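Long-range contact in transcriptional regulator (Pyrococcus horikoshii, PDB 1UDD), which belongs to the all-helical TenA/THI-4/PQQC family, as a TenA homologue and putative transcriptional regulator: residues Phe39-Leu44 / Leu90-Leu96. Residues are numbered along the deposited sequence.
Sequences FKFYVL and LLKELDL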
ATOM      1  N   PHE A  39      18.350  10.333 -28.936  1.00 39.54           N
ATOM      2  CA  PHE A  39      18.093  11.167 -27.766  1.00 40.48           C
ATOM      3  C   PHE A  39      16.591  11.368 -27.625  1.00 41.00           C
ATOM      4  O   PHE A  39      16.048  11.296 -26.520  1.00 41.08           O
ATOM      5  CB  PHE A  39      18.799  12.521 -27.907  1.00 38.86           C
ATOM      6  CG  PHE A  39      18.705  13.398 -26.685  1.00 36.44           C
ATOM      7  CD1 PHE A  39      19.172  12.954 -25.452  1.00 38.41           C
ATOM      8  CD2 PHE A  39      18.181  14.686 -26.776  1.00 38.04           C
ATOM      9  CE1 PHE A  39      19.125  13.777 -24.322  1.00 37.32           C
ATOM     10  CE2 PHE A  39      18.127  15.522 -25.658  1.00 40.59           C
ATOM     11  CZ  PHE A  39      18.604  15.062 -24.420  1.00 41.55           C
ATOM     12  N   LYS A  40      15.914  11.610 -28.745  1.00 40.05           N
ATOM     13  CA  LYS A  40      14.472  11.804 -28.703  1.00 40.27           C
ATOM     14  C   LYS A  40      13.767  10.555 -28.188  1.00 38.64           C
ATOM     15  O   LYS A  40      12.818  10.663 -27.424  1.00 38.37           O
ATOM     16  CB  LYS A  40      13.931  12.188 -30.083  1.00 38.95           C
ATOM     17  CG  LYS A  40      14.384  13.557 -30.548  1.00 42.11           C
ATOM     18  CD  LYS A  40      13.809  13.876 -31.915  1.00 47.59           C
ATOM     19  CE  LYS A  40      14.423  15.127 -32.511  1.00 49.08           C
ATOM     20  NZ  LYS A  40      13.807  15.437 -33.838  1.00 53.08           N
ATOM     21  N   PHE A  41      14.221   9.374 -28.601  1.00 37.49           N
ATOM     22  CA  PHE A  41      13.593   8.139 -28.127  1.00 38.67           C
ATOM     23  C   PHE A  41      13.742   8.040 -26.606  1.00 37.49           C
ATOM     24  O   PHE A  41      12.815   7.629 -25.899  1.00 34.64           O
ATOM     25  CB  PHE A  41      14.247   6.916 -28.762  1.00 37.72           C
ATOM     26  CG  PHE A  41      13.615   5.628 -28.351  1.00 41.97           C
ATOM     27  CD1 PHE A  41      12.470   5.161 -28.996  1.00 44.09           C
ATOM     28  CD2 PHE A  41      14.135   4.895 -27.291  1.00 40.54           C
ATOM     29  CE1 PHE A  41      11.848   3.975 -28.586  1.00 43.43           C
ATOM     30  CE2 PHE A  41      13.524   3.716 -26.872  1.00 43.67           C
ATOM     31  CZ  PHE A  41      12.375   3.252 -27.521  1.00 43.94           C
ATOM     32  N   TYR A  42      14.927   8.410 -26.126  1.00 36.21           N
ATOM     33  CA  TYR A  42      15.240   8.401 -24.705  1.00 36.28           C
ATOM     34  C   TYR A  42      14.377   9.421 -23.963  1.00 37.28           C
ATOM     35  O   TYR A  42      13.683   9.070 -23.000  1.00 37.45           O
ATOM     36  CB  TYR A  42      16.736   8.710 -24.502  1.00 35.96           C
ATOM     37  CG  TYR A  42      17.122   9.127 -23.097  1.00 35.41           C
ATOM     38  CD1 TYR A  42      17.045   8.231 -22.023  1.00 34.00           C
ATOM     39  CD2 TYR A  42      17.541  10.429 -22.839  1.00 36.31           C
ATOM     40  CE1 TYR A  42      17.375   8.633 -20.725  1.00 35.12           C
ATOM     41  CE2 TYR A  42      17.869  10.841 -21.553  1.00 36.50           C
ATOM     42  CZ  TYR A  42      17.781   9.940 -20.502  1.00 35.90           C
ATOM     43  OH  TYR A  42      18.070  10.373 -19.233  1.00 36.84           O
ATOM     44  N   VAL A  43      14.408  10.679 -24.406  1.00 37.92           N
ATOM     45  CA  VAL A  43      13.611  11.709 -23.749  1.00 38.58           C
ATOM     46  C   VAL A  43      12.157  11.257 -23.665  1.00 39.53           C
ATOM     47  O   VAL A  43      11.517  11.372 -22.617  1.00 40.31           O
ATOM     48  CB  VAL A  43      13.694  13.071 -24.491  1.00 40.08           C
ATOM     49  CG1 VAL A  43      12.690  14.060 -23.889  1.00 39.04           C
ATOM     50  CG2 VAL A  43      15.104  13.645 -24.373  1.00 35.53           C
ATOM     51  N   LEU A  44      11.643  10.724 -24.768  1.00 40.24           N
ATOM     52  CA  LEU A  44      10.266  10.242 -24.810  1.00 41.56           C
ATOM     53  C   LEU A  44      10.000   9.225 -23.698  1.00 40.22           C
ATOM     54  O   LEU A  44       8.988   9.312 -22.998  1.00 41.40           O
ATOM     55  CB  LEU A  44       9.968   9.610 -26.173  1.00 40.26           C
ATOM     56  CG  LEU A  44       9.110  10.422 -27.153  1.00 43.50           C
ATOM     57  CD1 LEU A  44       9.609  11.850 -27.233  1.00 44.61           C
ATOM     58  CD2 LEU A  44       9.143   9.759 -28.533  1.00 43.38           C
ATOM     59  N   LEU A  90      12.317  20.991 -22.913  1.00 48.12           N
ATOM     60  CA  LEU A  90      13.266  20.123 -23.601  1.00 46.01           C
ATOM     61  C   LEU A  90      12.560  19.477 -24.788  1.00 46.88           C
ATOM     62  O   LEU A  90      13.098  19.437 -25.899  1.00 46.89           O
ATOM     63  CB  LEU A  90      13.787  19.035 -22.658  1.00 44.36           C
ATOM     64  CG  LEU A  90      14.573  17.873 -23.276  1.00 44.22           C
ATOM     65  CD1 LEU A  90      15.766  18.400 -24.087  1.00 42.18           C
ATOM     66  CD2 LEU A  90      15.042  16.941 -22.157  1.00 40.47           C
ATOM     67  N   LEU A  91      11.357  18.962 -24.548  1.00 45.46           N
ATOM     68  CA  LEU A  91      10.571  18.335 -25.608  1.00 45.92           C
ATOM     69  C   LEU A  91      10.388  19.304 -26.774  1.00 47.94           C
ATOM     70  O   LEU A  91      10.417  18.902 -27.943  1.00 46.91           O
ATOM     71  CB  LEU A  91       9.192  17.941 -25.084  1.00 43.73           C
ATOM     72  CG  LEU A  91       9.121  16.770 -24.106  1.00 44.41           C
ATOM     73  CD1 LEU A  91       7.734  16.730 -23.496  1.00 43.65           C
ATOM     74  CD2 LEU A  91       9.451  15.457 -24.822  1.00 39.49           C
ATOM     75  N   LYS A  92      10.193  20.579 -26.443  1.00 49.60           N
ATOM     76  CA  LYS A  92       9.991  21.609 -27.449  1.00 52.69           C
ATOM     77  C   LYS A  92      11.217  21.730 -28.349  1.00 53.46           C
ATOM     78  O   LYS A  92      11.107  21.625 -29.575  1.00 53.98           O
ATOM     79  CB  LYS A  92       9.684  22.955 -26.786  1.00 54.87           C
ATOM     80  CG  LYS A  92       9.373  24.066 -27.791  1.00 59.88           C
ATOM     81  CD  LYS A  92       8.693  25.277 -27.150  1.00 62.07           C
ATOM     82  CE  LYS A  92       8.142  26.230 -28.219  1.00 62.16           C
ATOM     83  NZ  LYS A  92       7.439  27.415 -27.638  1.00 63.17           N
ATOM     84  N   GLU A  93      12.384  21.942 -27.743  1.00 51.68           N
ATOM     85  CA  GLU A  93      13.624  22.058 -28.498  1.00 50.53           C
ATOM     86  C   GLU A  93      13.772  20.896 -29.481  1.00 50.59           C
ATOM     87  O   GLU A  93      14.415  21.037 -30.520  1.00 53.27           O
ATOM     88  CB  GLU A  93      14.833  22.059 -27.559  1.00 50.84           C
ATOM     89  CG  GLU A  93      14.826  23.141 -26.509  1.00 51.39           C
ATOM     90  CD  GLU A  93      15.998  23.019 -25.554  1.00 56.89           C
ATOM     91  OE1 GLU A  93      16.250  21.901 -25.053  1.00 59.00           O
ATOM     92  OE2 GLU A  93      16.668  24.041 -25.292  1.00 61.51           O
ATOM     93  N   LEU A  94      13.184  19.749 -29.151  1.00 48.79           N
ATOM     94  CA  LEU A  94      13.267  18.565 -30.014  1.00 49.65           C
ATOM     95  C   LEU A  94      12.055  18.399 -30.936  1.00 48.19           C
ATOM     96  O   LEU A  94      11.885  17.352 -31.561  1.00 46.24           O
ATOM     97  CB  LEU A  94      13.425  17.291 -29.161  1.00 50.63           C
ATOM     98  CG  LEU A  94      14.682  17.114 -28.296  1.00 51.26           C
ATOM     99  CD1 LEU A  94      14.487  15.935 -27.340  1.00 51.46           C
ATOM    100  CD2 LEU A  94      15.894  16.892 -29.182  1.00 50.44           C
ATOM    101  N   ASP A  95      11.221  19.436 -31.025  1.00 49.47           N
ATOM    102  CA  ASP A  95      10.020  19.391 -31.862  1.00 49.20           C
ATOM    103  C   ASP A  95       9.110  18.248 -31.447  1.00 47.40           C
ATOM    104  O   ASP A  95       8.658  17.464 -32.286  1.00 46.71           O
ATOM    105  CB  ASP A  95      10.376  19.224 -33.341  1.00 53.70           C
ATOM    106  CG  ASP A  95      11.121  20.414 -33.895  1.00 57.10           C
ATOM    107  OD1 ASP A  95      10.602  21.546 -33.772  1.00 59.07           O
ATOM    108  OD2 ASP A  95      12.224  20.214 -34.453  1.00 62.00           O
ATOM    109  N   LEU A  96       8.867  18.149 -30.146  1.00 46.01           N
ATOM    110  CA  LEU A  96       7.989  17.133 -29.583  1.00 43.62           C
ATOM    111  C   LEU A  96       7.098  17.857 -28.600  1.00 43.07           C
ATOM    112  O   LEU A  96       7.425  18.966 -28.166  1.00 43.91           O
ATOM    113  CB  LEU A  96       8.798  16.058 -28.856  1.00 42.92           C
ATOM    114  CG  LEU A  96       9.662  15.181 -29.761  1.00 41.18           C
ATOM    115  CD1 LEU A  96      10.610  14.316 -28.935  1.00 34.92           C
ATOM    116  CD2 LEU A  96       8.741  14.327 -30.623  1.00 39.19           C
TER
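Leu94 lays its isobutyl group over Phe39, Lys40 and Val43, filling the space between two helices just past the end of helix 82-93. Its CD1 lies 3.9 Å from Phe39 CD2 and 3.8 Å from Val43 CG2, while Leu94 CD2 meets Lys40 CG at 3.9 Å. Val43, short and beta-branched, lets the backbones come close: Val43 CG1 touches Leu91 CD2 at 3.6 Å, and Val43 CG2, besides meeting Leu94, reaches Leu90 CD2 at 4.0 Å. Lys40 suits the partly exposed border, since its aliphatic stem packs on leucine while the ammonium group extends beyond it. The helix is ended by a Schellman motif, with Leu96 N bonded to Leu91 O (2.8 Å) and Asp95 N to Lys92 O (2.6 Å). Asp95 takes the positive phi this requires, and Leu96 is thereby turned back toward Lys40 and Leu44, so the apolar contact outlasts the helix. Across the two segments, cohesion is essentially hydrophobic. Tyr87 adds a polar tie, its OH hydrogen-bonded to Val43 O. The contact thus joins helix 36-63, near its start, to the end of helix 82-93, with helix 157-164 packing against Phe39 and Leu90 through Ile158.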